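Local coordinates for protein GlcNAc Inducible Gene 2, GIG2 (Candida albicans, PDB 6AKZ) that binds an iron(III) ion and is probably an oxygenase of the DUF1479 family, encoded by a gene that N-acetylglucosamine induces, at residues I69-L74 with K150-E155; N163-L168 with L226-Y231; Q171-G175 with T384-T388. All coordinates share one frame. Residues are numbered along the deposited sequence.

Interaction 1 of 3, residues I69-L74 with K150-E155; sequences IKDNKL and KAMSKE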
loop_
_atom_site.group_PDB
_atom_site.type_symbol
_atom_site.label_atom_id
_atom_site.label_comp_id
_atom_site.label_asym_id
_atom_site.label_seq_id
_atom_site.Cartn_x
_atom_site.Cartn_y
_atom_site.Cartn_z
ATOM N N ILE A 69 13.757 17.619 -3.726
ATOM C CA ILE A 69 12.820 17.289 -4.785
ATOM C C ILE A 69 12.660 18.505 -5.672
ATOM O O ILE A 69 12.115 19.534 -5.225
ATOM C CB ILE A 69 11.486 16.838 -4.235
ATOM C CG1 ILE A 69 11.724 15.516 -3.474
ATOM C CG2 ILE A 69 10.433 16.714 -5.345
ATOM C CD1 ILE A 69 10.551 15.077 -2.636
ATOM N N LYS A 70 13.203 18.440 -6.884
ATOM C CA LYS A 70 13.160 19.604 -7.793
ATOM C C LYS A 70 12.315 19.189 -8.953
ATOM O O LYS A 70 12.426 18.046 -9.365
ATOM C CB LYS A 70 14.561 19.957 -8.272
ATOM C CG LYS A 70 15.571 20.286 -7.201
ATOM C CD LYS A 70 15.301 21.617 -6.476
ATOM C CE LYS A 70 14.117 21.626 -5.488
ATOM N NZ LYS A 70 14.138 22.572 -4.302
ATOM N N ASP A 71 11.435 20.069 -9.441
ATOM C CA ASP A 71 10.572 19.785 -10.602
ATOM C C ASP A 71 9.689 18.546 -10.391
ATOM O O ASP A 71 9.542 17.769 -11.317
ATOM C CB ASP A 71 11.434 19.612 -11.875
ATOM C CG ASP A 71 12.216 20.872 -12.225
ATOM O OD1 ASP A 71 11.666 21.983 -12.082
ATOM O OD2 ASP A 71 13.391 20.763 -12.632
ATOM N N ASN A 72 9.139 18.393 -9.172
ATOM C CA ASN A 72 8.358 17.257 -8.763
ATOM C C ASN A 72 8.912 15.891 -9.169
ATOM O O ASN A 72 8.167 15.059 -9.613
ATOM C CB ASN A 72 6.934 17.396 -9.261
ATOM C CG ASN A 72 6.336 18.730 -8.893
ATOM O OD1 ASN A 72 6.113 19.011 -7.735
ATOM N ND2 ASN A 72 6.206 19.593 -9.874
ATOM N N LYS A 73 10.230 15.700 -8.985
ATOM C CA LYS A 73 10.918 14.449 -9.266
ATOM C C LYS A 73 11.800 14.118 -8.134
ATOM O O LYS A 73 12.456 14.988 -7.609
ATOM C CB LYS A 73 11.860 14.564 -10.469
ATOM C CG LYS A 73 11.142 14.805 -11.730
ATOM C CD LYS A 73 12.086 15.129 -12.891
ATOM C CE LYS A 73 11.288 15.897 -13.948
ATOM N NZ LYS A 73 12.108 16.156 -15.161
ATOM N N LEU A 74 11.880 12.823 -7.804
ATOM C CA LEU A 74 12.908 12.414 -6.880
ATOM C C LEU A 74 14.212 12.550 -7.659
ATOM O O LEU A 74 14.262 12.146 -8.842
ATOM C CB LEU A 74 12.738 10.977 -6.426
ATOM C CG LEU A 74 11.472 10.648 -5.613
ATOM C CD1 LEU A 74 11.469 9.157 -5.294
ATOM C CD2 LEU A 74 11.335 11.450 -4.332
ATOM N N LYS A 150 3.113 13.871 -6.435
ATOM C CA LYS A 150 3.462 14.020 -7.837
ATOM C C LYS A 150 4.803 13.354 -8.084
ATOM O O LYS A 150 4.968 12.609 -9.035
ATOM C CB LYS A 150 3.540 15.475 -8.290
ATOM C CG LYS A 150 2.242 16.191 -8.479
ATOM C CD LYS A 150 2.513 17.670 -8.823
ATOM C CE LYS A 150 1.459 18.672 -8.306
ATOM N NZ LYS A 150 2.017 19.720 -7.364
ATOM N N ALA A 151 5.756 13.557 -7.198
ATOM C CA ALA A 151 7.116 13.017 -7.404
ATOM C C ALA A 151 7.098 11.470 -7.315
ATOM O O ALA A 151 7.673 10.785 -8.134
ATOM C CB ALA A 151 8.043 13.572 -6.378
ATOM N N MET A 152 6.353 10.933 -6.343
ATOM C CA MET A 152 6.190 9.463 -6.244
ATOM C C MET A 152 5.553 8.845 -7.434
ATOM O O MET A 152 5.974 7.769 -7.860
ATOM C CB MET A 152 5.458 9.028 -4.974
ATOM C CG MET A 152 6.193 9.472 -3.643
ATOM S SD MET A 152 7.939 9.268 -3.543
ATOM C CE MET A 152 8.049 7.489 -3.313
ATOM N N SER A 153 4.573 9.527 -8.007
ATOM C CA SER A 153 3.805 8.986 -9.148
ATOM C C SER A 153 4.700 8.780 -10.380
ATOM O O SER A 153 4.424 7.878 -11.167
ATOM C CB SER A 153 2.649 9.905 -9.493
ATOM O OG SER A 153 3.056 11.005 -10.275
ATOM N N LYS A 154 5.760 9.562 -10.487
ATOM C CA LYS A 154 6.758 9.398 -11.553
ATOM C C LYS A 154 7.706 8.202 -11.438
ATOM O O LYS A 154 8.423 7.884 -12.382
ATOM C CB LYS A 154 7.566 10.664 -11.648
ATOM C CG LYS A 154 6.683 11.860 -11.975
ATOM C CD LYS A 154 7.627 13.020 -12.138
ATOM C CE LYS A 154 6.971 14.292 -12.634
ATOM N NZ LYS A 154 5.807 14.659 -11.900
ATOM N N GLU A 155 7.670 7.525 -10.303
ATOM C CA GLU A 155 8.415 6.284 -10.127
ATOM C C GLU A 155 7.642 5.131 -10.732
ATOM O O GLU A 155 8.229 4.102 -11.094
ATOM C CB GLU A 155 8.691 6.073 -8.698
ATOM C CG GLU A 155 9.461 7.257 -8.039
ATOM C CD GLU A 155 10.896 7.384 -8.568
ATOM O OE1 GLU A 155 11.524 6.307 -8.780
ATOM O OE2 GLU A 155 11.398 8.540 -8.848
HETATM O O HOH W 1 10.096 10.854 -8.957
#
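Leu74 overlaps Ala151, Met152 and Glu155, on and just after helix 143-153: its CD1 lies 3.9 Å from Met152 SD and 3.6 Å from Glu155 OE2, its CD2 4.4 Å from Ala151 CB. The small Ala151 lets the loop come close, with Lys73 CA 4.5 Å from Ala151 CA and Ala151 CB 4.1 Å from Ile69 CG2. Asn72 O meets Ala151 CA at 3.2 Å, a CA-H...O contact with 143° at the hydrogen. Residues 69-74 belong to the loop between strand 63-65, an outermost strand of the main sheet of this cupin-clan protein, and helix 76-85. Asp71 (58/41) and Asn72 (44/45) have left-handed helical backbone angles, making a tight turn closed by Lys73 N to Lys70 O (3.2 Å) that points Asn72 O at the helix. Lys154 NZ adds a weak 3.3 Å hydrogen bond to Asn72 O. A water accepts from Leu74 N (2.9 Å) and donates to Ala151 O (2.6 Å) and Glu155 OE2 (2.7 Å); Glu155 OE1 bonds Ser79.

Interaction 2 of 3, residues N163-L168 with L226-Y231; sequences NCLIDL and LDERTY
Residues 163-168 run as an irregular segment with a short strand at 166-167, and pass residues 226-231, of which 227-230 have helical phi/psi without the regular bonding of a helix. The CA atoms set the register: Cys164 is 6.2 Å from Asp227, and Ile166 is 6.7 Å from Thr230. Cys164 (-71/126, chi1 t) places SG 3.6 Å from Thr230 OG1, 3.8 Å from Asp227 O and 4.0 Å from Tyr231 CE2. This is an oblique sulfur-aromatic contact, 5.3 Å from Cys164 SG to the Tyr231 ring centroid and 64° off the normal. Leu165 (-83/67) centres an inverse gamma turn, closed by Ile166 N to Cys164 O at 2.8 Å. Leu165 N donates to Tyr231 OH (2.9 Å, N-H...O angle 149°), with Tyr231 chi1 m and chi2 -83°. Ile166 is extended (-144/145); with chi1 and chi2 both t, its CD1 reaches Leu226 CD1 at 4.1 Å and Thr230 OG1 at 3.6 Å. Asp167 (-128/98) continues the strand. Leu168 (-75/-13, chi1 m, chi2 t) turns the corner and sets CD2 4.0 Å from Leu226 CD1 (m, t). The facing turn is braced by two bonds to Leu226 O, from Thr230 N (3.1 Å) and Thr230 OG1 (2.9 Å, chi1 m). An irregular helical turn thus packs on a short strand region, whose Leu165 and Asp167 bond through the backbone to Ile379 and Leu377, away from the iron site. Leu165 packs on helices 445-460 and 466-474, Tyr231 on helices 204-208 and 466-474, and Asp167 salt-bridges Arg451 of helix 445-460.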
loop_
_atom_site.group_PDB
_atom_site.type_symbol
_atom_site.label_atom_id
_atom_site.label_comp_id
_atom_site.label_asym_id
_atom_site.label_seq_id
_atom_site.Cartn_x
_atom_site.Cartn_y
_atom_site.Cartn_z
ATOM N N ASN A 163 -4.043 2.279 -24.023
ATOM C CA ASN A 163 -5.206 1.569 -23.515
ATOM C C ASN A 163 -5.336 1.372 -22.021
ATOM O O ASN A 163 -6.465 1.153 -21.523
ATOM C CB ASN A 163 -5.278 0.218 -24.161
ATOM C CG ASN A 163 -5.449 0.333 -25.638
ATOM O OD1 ASN A 163 -6.353 1.035 -26.107
ATOM N ND2 ASN A 163 -4.533 -0.224 -26.360
ATOM N N CYS A 164 -4.224 1.432 -21.288
ATOM C CA CYS A 164 -4.305 1.068 -19.871
ATOM C C CYS A 164 -5.078 2.155 -19.124
ATOM O O CYS A 164 -4.693 3.376 -19.140
ATOM C CB CYS A 164 -2.909 0.940 -19.287
ATOM S SG CYS A 164 -2.862 0.298 -17.622
ATOM N N LEU A 165 -6.124 1.754 -18.401
ATOM C CA LEU A 165 -7.039 2.720 -17.779
ATOM C C LEU A 165 -6.530 3.270 -16.430
ATOM O O LEU A 165 -7.139 3.057 -15.375
ATOM C CB LEU A 165 -8.454 2.142 -17.683
ATOM C CG LEU A 165 -9.079 1.903 -19.070
ATOM C CD1 LEU A 165 -10.423 1.238 -18.817
ATOM C CD2 LEU A 165 -9.273 3.208 -19.841
ATOM N N ILE A 166 -5.441 4.036 -16.499
ATOM C CA ILE A 166 -4.849 4.662 -15.327
ATOM C C ILE A 166 -4.304 6.031 -15.707
ATOM O O ILE A 166 -3.824 6.237 -16.852
ATOM C CB ILE A 166 -3.829 3.746 -14.659
ATOM C CG1 ILE A 166 -3.254 4.388 -13.396
ATOM C CG2 ILE A 166 -2.694 3.414 -15.598
ATOM C CD1 ILE A 166 -2.473 3.371 -12.551
ATOM N N ASP A 167 -4.400 6.960 -14.759
ATOM C CA ASP A 167 -3.837 8.276 -14.862
ATOM C C ASP A 167 -3.000 8.563 -13.629
ATOM O O ASP A 167 -3.488 8.942 -12.572
ATOM C CB ASP A 167 -4.953 9.309 -15.073
ATOM C CG ASP A 167 -4.445 10.772 -14.945
ATOM O OD1 ASP A 167 -3.222 11.030 -15.145
ATOM O OD2 ASP A 167 -5.290 11.667 -14.702
ATOM N N LEU A 168 -1.700 8.374 -13.788
ATOM C CA LEU A 168 -0.792 8.502 -12.657
ATOM C C LEU A 168 -0.563 9.956 -12.284
ATOM O O LEU A 168 -0.076 10.242 -11.192
ATOM C CB LEU A 168 0.531 7.825 -13.023
ATOM C CG LEU A 168 0.486 6.308 -12.907
ATOM C CD1 LEU A 168 1.754 5.709 -13.523
ATOM C CD2 LEU A 168 0.374 5.820 -11.496
ATOM N N LEU A 226 2.698 -0.973 -14.109
ATOM C CA LEU A 226 1.363 -1.102 -13.683
ATOM C C LEU A 226 0.344 -1.606 -14.709
ATOM O O LEU A 226 -0.839 -1.646 -14.448
ATOM C CB LEU A 226 0.957 0.201 -13.039
ATOM C CG LEU A 226 1.683 0.609 -11.791
ATOM C CD1 LEU A 226 1.078 1.893 -11.243
ATOM C CD2 LEU A 226 1.756 -0.445 -10.690
ATOM N N ASP A 227 0.810 -2.001 -15.870
ATOM C CA ASP A 227 -0.112 -2.443 -16.929
ATOM C C ASP A 227 -1.111 -3.494 -16.495
ATOM O O ASP A 227 -2.308 -3.363 -16.782
ATOM C CB ASP A 227 0.682 -2.968 -18.134
ATOM C CG ASP A 227 1.579 -1.931 -18.776
ATOM O OD1 ASP A 227 2.444 -1.311 -18.115
ATOM O OD2 ASP A 227 1.471 -1.760 -20.025
ATOM N N GLU A 228 -0.657 -4.529 -15.809
ATOM C CA GLU A 228 -1.516 -5.615 -15.384
ATOM C C GLU A 228 -2.173 -5.254 -14.042
ATOM O O GLU A 228 -3.359 -5.520 -13.839
ATOM C CB GLU A 228 -0.729 -6.932 -15.221
ATOM C CG GLU A 228 -0.194 -7.479 -16.521
ATOM C CD GLU A 228 1.057 -6.788 -16.965
ATOM O OE1 GLU A 228 1.795 -6.228 -16.120
ATOM O OE2 GLU A 228 1.346 -6.837 -18.166
ATOM N N ARG A 229 -1.408 -4.642 -13.125
ATOM C CA ARG A 229 -1.976 -4.341 -11.797
ATOM C C ARG A 229 -3.192 -3.436 -11.765
ATOM O O ARG A 229 -4.017 -3.524 -10.858
ATOM C CB ARG A 229 -0.863 -3.770 -10.899
ATOM C CG ARG A 229 -1.126 -4.138 -9.449
ATOM C CD ARG A 229 0.070 -3.807 -8.614
ATOM N NE ARG A 229 -0.135 -4.296 -7.261
ATOM C CZ ARG A 229 0.831 -4.810 -6.491
ATOM N NH1 ARG A 229 2.117 -4.851 -6.921
ATOM N NH2 ARG A 229 0.530 -5.245 -5.295
ATOM N N THR A 230 -3.256 -2.546 -12.770
ATOM C CA THR A 230 -4.419 -1.670 -13.078
ATOM C C THR A 230 -5.744 -2.452 -13.091
ATOM O O THR A 230 -6.786 -1.920 -12.715
ATOM C CB THR A 230 -4.095 -0.845 -14.370
ATOM O OG1 THR A 230 -3.047 0.116 -14.062
ATOM C CG2 THR A 230 -5.287 -0.031 -14.873
ATOM N N TYR A 231 -5.693 -3.714 -13.482
ATOM C CA TYR A 231 -6.869 -4.517 -13.644
ATOM C C TYR A 231 -6.969 -5.666 -12.616
ATOM O O TYR A 231 -7.759 -6.567 -12.774
ATOM C CB TYR A 231 -6.869 -5.099 -15.058
ATOM C CG TYR A 231 -6.886 -4.023 -16.097
ATOM C CD1 TYR A 231 -8.094 -3.421 -16.483
ATOM C CD2 TYR A 231 -5.698 -3.574 -16.699
ATOM C CE1 TYR A 231 -8.134 -2.403 -17.441
ATOM C CE2 TYR A 231 -5.735 -2.551 -17.671
ATOM C CZ TYR A 231 -6.990 -1.975 -18.021
ATOM O OH TYR A 231 -7.077 -0.933 -18.963
#

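Interaction 3 of 3, residues Q171-G175 with T384-T388; sequences QLVYG and TLLDT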
loop_
_atom_site.group_PDB
_atom_site.type_symbol
_atom_site.label_atom_id
_atom_site.label_comp_id
_atom_site.label_asym_id
_atom_site.label_seq_id
_atom_site.Cartn_x
_atom_site.Cartn_y
_atom_site.Cartn_z
ATOM N N GLN A 171 -4.005 12.171 -8.250
ATOM C CA GLN A 171 -4.147 11.571 -6.923
ATOM C C GLN A 171 -5.592 11.615 -6.486
ATOM O O GLN A 171 -6.176 12.658 -6.492
ATOM C CB GLN A 171 -3.281 12.348 -5.936
ATOM C CG GLN A 171 -3.438 12.044 -4.483
ATOM C CD GLN A 171 -3.023 10.644 -4.062
ATOM O OE1 GLN A 171 -2.475 9.830 -4.841
ATOM N NE2 GLN A 171 -3.168 10.399 -2.788
ATOM N N LEU A 172 -6.134 10.506 -6.085
ATOM C CA LEU A 172 -7.465 10.436 -5.425
ATOM C C LEU A 172 -7.255 10.289 -3.918
ATOM O O LEU A 172 -6.272 9.723 -3.440
ATOM C CB LEU A 172 -8.256 9.222 -5.899
ATOM C CG LEU A 172 -8.527 9.196 -7.393
ATOM C CD1 LEU A 172 -9.422 8.043 -7.725
ATOM C CD2 LEU A 172 -9.048 10.525 -7.933
ATOM N N VAL A 173 -8.256 10.717 -3.172
ATOM C CA VAL A 173 -8.307 10.475 -1.770
ATOM C C VAL A 173 -9.062 9.189 -1.442
ATOM O O VAL A 173 -10.308 9.043 -1.691
ATOM C CB VAL A 173 -8.912 11.648 -0.991
ATOM C CG1 VAL A 173 -9.134 11.313 0.516
ATOM C CG2 VAL A 173 -8.062 12.921 -1.163
ATOM N N TYR A 174 -8.312 8.300 -0.791
ATOM C CA TYR A 174 -8.892 7.188 -0.046
ATOM C C TYR A 174 -8.919 7.657 1.412
ATOM O O TYR A 174 -7.883 7.900 1.987
ATOM C CB TYR A 174 -8.085 5.929 -0.241
ATOM C CG TYR A 174 -8.474 4.819 0.672
ATOM C CD1 TYR A 174 -9.671 4.118 0.479
ATOM C CD2 TYR A 174 -7.668 4.469 1.730
ATOM C CE1 TYR A 174 -10.034 3.056 1.313
ATOM C CE2 TYR A 174 -8.032 3.403 2.591
ATOM C CZ TYR A 174 -9.198 2.709 2.379
ATOM O OH TYR A 174 -9.540 1.682 3.230
ATOM N N GLY A 175 -10.123 7.762 1.992
ATOM C CA GLY A 175 -10.234 8.218 3.396
ATOM C C GLY A 175 -9.619 7.227 4.335
ATOM O O GLY A 175 -9.915 6.028 4.286
ATOM N N THR A 384 -13.945 3.902 -5.354
ATOM C CA THR A 384 -13.368 4.692 -4.309
ATOM C C THR A 384 -13.691 6.174 -4.499
ATOM O O THR A 384 -14.101 6.802 -3.542
ATOM C CB THR A 384 -11.819 4.485 -4.189
ATOM O OG1 THR A 384 -11.620 3.152 -3.733
ATOM C CG2 THR A 384 -11.171 5.464 -3.245
ATOM N N LEU A 385 -13.581 6.663 -5.720
ATOM C CA LEU A 385 -13.815 8.055 -6.031
ATOM C C LEU A 385 -15.319 8.341 -5.569
ATOM O O LEU A 385 -15.590 9.349 -4.968
ATOM C CB LEU A 385 -13.712 8.244 -7.520
ATOM C CG LEU A 385 -13.992 9.629 -8.074
ATOM C CD1 LEU A 385 -13.052 10.648 -7.565
ATOM C CD2 LEU A 385 -13.966 9.503 -9.599
ATOM N N LEU A 386 -16.210 7.422 -5.888
ATOM C CA LEU A 386 -17.656 7.593 -5.596
ATOM C C LEU A 386 -17.912 7.510 -4.114
ATOM O O LEU A 386 -18.780 8.230 -3.614
ATOM C CB LEU A 386 -18.507 6.542 -6.338
ATOM C CG LEU A 386 -18.483 6.654 -7.876
ATOM C CD1 LEU A 386 -19.390 5.631 -8.529
ATOM C CD2 LEU A 386 -18.872 8.033 -8.360
ATOM N N ASP A 387 -17.217 6.615 -3.409
ATOM C CA ASP A 387 -17.376 6.522 -1.980
ATOM C C ASP A 387 -16.874 7.737 -1.236
ATOM O O ASP A 387 -17.546 8.228 -0.298
ATOM C CB ASP A 387 -16.775 5.234 -1.472
ATOM C CG ASP A 387 -17.135 4.975 -0.046
ATOM O OD1 ASP A 387 -18.355 4.945 0.301
ATOM O OD2 ASP A 387 -16.215 4.872 0.749
ATOM N N THR A 388 -15.740 8.247 -1.657
ATOM C CA THR A 388 -15.181 9.458 -1.076
ATOM C C THR A 388 -16.113 10.654 -1.236
ATOM O O THR A 388 -16.333 11.403 -0.337
ATOM C CB THR A 388 -13.792 9.739 -1.694
ATOM O OG1 THR A 388 -12.905 8.789 -1.162
ATOM C CG2 THR A 388 -13.304 11.058 -1.380
HETATM O O HOH W 2 -12.606 6.976 0.871
#
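This is a buried loop-to-helix contact, in which residues 171-175, leading from strand 170-171 toward strand 178-181 of the main sheet, lie against helix 382-394. The nearest CA pairs, Leu172 with Leu385 (6.8 Å) and Tyr174 with Thr384 (6.7 Å), set the register; since Thr384 and Thr388, one turn apart, also direct their CB atoms toward the loop, it lies beside the helix. The turn is regular, Thr388 N bonding Thr384 O at 2.9 Å. At one end Leu172 CD2 and Leu385 CD1 meet at 4.0 Å, and Leu385 also packs on Ala454 and Leu458 of helix 445-460. Thr384 CG2 sits 4.0 Å from Val173 O and 4.2 Å from Tyr174 CD1, at the edge of that ring. Tyr174 OH bonds Asp400, and its side chain is about 11 Å from the iron, so the contact is near the metal site without forming part of it. The direct polar link is Thr388 OG1 to Val173 O, 2.7 Å; a water donates to Thr388 OG1 (2.7 Å) and accepts from Gly175 N (2.8 Å). Thr388 OG1 thus acts as both donor and acceptor, satisfying one loop carbonyl directly and one loop amide through water within a buried interface.

Overall arrangement
Interaction 3 is wholly buried, with a threonine and one water supplying its cross-segment hydrogen bonds beside an apolar leucine pair. Interactions 1 and 2 are only partly buried: interaction 1 has lysines and Asn72 along its rim, and its direct bond is weak, whereas interaction 2 combines one firm backbone-to-tyrosine hydrogen bond with a sulfur-aromatic contact and an aliphatic cluster. Helix 143-153 is followed in the chain by strand 166-167, and interactions 1 and 2 touch where Ser153 CB meets Leu168 O at 3.2 Å. Segments 163-168 and 171-175 adjoin in sequence, but interactions 2 and 3, centres about 17 Å apart, do not otherwise touch; both neighbour helix 445-460. Interactions 1 and 3 do not touch.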